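Local coordinates for putative exported protein (Bacteroides fragilis NCTC 9343, PDB 3IEE) that is of unknown function but is probably an exported lipoprotein, mainly helical, with a DUF3829-like C-terminal domain, at residues S184-Y189 against E238-Q243. Numbering follows the deposited sequence. Where two conformers were deposited one is given.
Sequences SILNLY and ETFIKQ
The phenyl ring of F240 points edge-on at I185 and L186, with I185 CD1 and L186 CD2 lying near the ring plane and neither face stacked against helix 169-189. The contact crosses the core of an up-and-down four-helix bundle, formed by helices 169-189, 197-215, 224-247 and 255-268. Helices 169-189 and 224-247 are first and third in order, run in the same direction and sit diagonally across the bundle. Their backbones are well separated here, I185 CA and I241 CA being 9.9 Å apart, and the aromatic side chain bridges the gap.

F240 has CG anti to its own backbone N (chi1 178°), which carries the ring straight out from its helix. The ring plane lies roughly across the helix axes, and its faces look up and down the bundle. Two methyl groups flank the leading rim: on one side I185 CD1 approaches F240 CE1 at 4.1 Å, and on the other L186 CD2 comes within 4.2 Å of F240 CE2. I185 and F240 reach in from facing helices and run alongside each other in opposite senses, so that both branches of I185, CD1 and CG2, meet the CE1 corner, whereas L186, whose CB does not point directly at helix 224-247, brings its CD2 branch nearer.

All three side chains are buried and the contact is purely apolar, with only 123 Å² buried between the segments, a small interface, as one ring edge meets the methyl ends of two side chains. The other two helices close the sides of this core: I185 touches K203 of helix 197-215, and L186 rests on L261 and T262 of helix 255-268. The second branch of I185, CG2, lies off the ring plane beyond the rim, 4.2 Å from F240 CZ.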
# COMPACT_ATOMS: atom_id res chain seq x y z
N SER A 184 1.47 -2.54 -3.89
CA SER A 184 2.32 -3.01 -2.79
C SER A 184 3.80 -2.68 -3.07
O SER A 184 4.59 -2.29 -2.18
CB SER A 184 2.16 -4.52 -2.60
OG SER A 184 2.82 -4.87 -1.43
N ILE A 185 4.20 -2.86 -4.33
CA ILE A 185 5.57 -2.56 -4.73
C ILE A 185 5.83 -1.05 -4.61
O ILE A 185 6.89 -0.60 -4.09
CB ILE A 185 5.85 -3.03 -6.19
CG1 ILE A 185 5.88 -4.59 -6.23
CG2 ILE A 185 7.12 -2.32 -6.76
CD1 ILE A 185 5.77 -5.25 -7.62
N LEU A 186 4.88 -0.24 -5.08
CA LEU A 186 4.98 1.24 -4.92
C LEU A 186 5.16 1.65 -3.45
O LEU A 186 6.04 2.47 -3.11
CB LEU A 186 3.77 1.94 -5.52
CG LEU A 186 3.66 1.87 -7.06
CD1 LEU A 186 2.31 2.44 -7.48
CD2 LEU A 186 4.82 2.56 -7.75
N ASN A 187 4.33 1.09 -2.59
CA ASN A 187 4.37 1.40 -1.15
C ASN A 187 5.70 1.01 -0.49
O ASN A 187 6.18 1.72 0.43
CB ASN A 187 3.18 0.75 -0.38
CG ASN A 187 1.81 1.25 -0.85
OD1 ASN A 187 1.70 2.27 -1.52
ND2 ASN A 187 0.79 0.48 -0.53
N LEU A 188 6.31 -0.10 -0.92
CA LEU A 188 7.67 -0.46 -0.45
C LEU A 188 8.71 0.49 -1.01
O LEU A 188 9.60 0.95 -0.28
CB LEU A 188 8.07 -1.90 -0.82
CG LEU A 188 7.37 -3.10 -0.17
CD1 LEU A 188 7.52 -4.36 -1.07
CD2 LEU A 188 7.85 -3.38 1.26
N TYR A 189 8.61 0.77 -2.31
CA TYR A 189 9.59 1.63 -2.97
C TYR A 189 9.63 3.02 -2.29
O TYR A 189 10.67 3.65 -2.20
CB TYR A 189 9.37 1.73 -4.49
CG TYR A 189 10.46 2.58 -5.09
CD1 TYR A 189 11.78 2.12 -5.19
CD2 TYR A 189 10.23 3.91 -5.43
CE1 TYR A 189 12.80 2.95 -5.67
CE2 TYR A 189 11.24 4.72 -5.87
CZ TYR A 189 12.52 4.26 -6.00
OH TYR A 189 13.54 5.08 -6.44
N GLU A 238 4.09 -5.60 -17.75
CA GLU A 238 5.41 -6.00 -18.16
C GLU A 238 6.38 -4.80 -18.18
O GLU A 238 7.51 -4.89 -17.68
CB GLU A 238 5.33 -6.74 -19.47
CG GLU A 238 6.68 -7.29 -19.90
CD GLU A 238 6.61 -8.48 -20.81
OE1 GLU A 238 5.55 -9.06 -21.00
OE2 GLU A 238 7.68 -8.84 -21.36
N THR A 239 5.93 -3.67 -18.72
CA THR A 239 6.72 -2.43 -18.68
C THR A 239 7.06 -2.01 -17.26
O THR A 239 8.18 -1.58 -16.94
CB THR A 239 5.93 -1.32 -19.40
OG1 THR A 239 5.80 -1.72 -20.77
CG2 THR A 239 6.60 0.06 -19.30
N PHE A 240 6.07 -2.13 -16.39
CA PHE A 240 6.24 -1.79 -14.98
C PHE A 240 7.30 -2.68 -14.30
O PHE A 240 8.20 -2.20 -13.61
CB PHE A 240 4.91 -1.91 -14.27
CG PHE A 240 4.97 -1.61 -12.81
CD1 PHE A 240 5.19 -2.62 -11.86
CD2 PHE A 240 4.74 -0.34 -12.37
CE1 PHE A 240 5.20 -2.33 -10.46
CE2 PHE A 240 4.76 -0.05 -11.02
CZ PHE A 240 4.97 -1.02 -10.07
N ILE A 241 7.20 -3.98 -14.54
CA ILE A 241 8.17 -4.93 -13.99
C ILE A 241 9.59 -4.55 -14.41
O ILE A 241 10.52 -4.51 -13.60
CB ILE A 241 7.86 -6.37 -14.41
CG1 ILE A 241 6.55 -6.89 -13.76
CG2 ILE A 241 9.09 -7.34 -14.15
CD1 ILE A 241 6.08 -8.15 -14.44
N LYS A 242 9.75 -4.24 -15.69
CA LYS A 242 11.06 -3.89 -16.24
C LYS A 242 11.59 -2.56 -15.62
O LYS A 242 12.79 -2.44 -15.33
CB LYS A 242 11.02 -3.87 -17.76
CG LYS A 242 10.88 -5.28 -18.33
CD LYS A 242 11.01 -5.45 -19.89
CE LYS A 242 9.79 -4.96 -20.66
NZ LYS A 242 9.71 -5.49 -22.08
N GLN A 243 10.70 -1.60 -15.44
CA GLN A 243 11.08 -0.32 -14.81
C GLN A 243 11.51 -0.55 -13.35
O GLN A 243 12.47 0.06 -12.89
CB GLN A 243 9.92 0.66 -14.87
CG GLN A 243 9.62 1.26 -16.25
CD GLN A 243 8.64 2.46 -16.13
OE1 GLN A 243 7.97 2.67 -15.10
NE2 GLN A 243 8.59 3.27 -17.18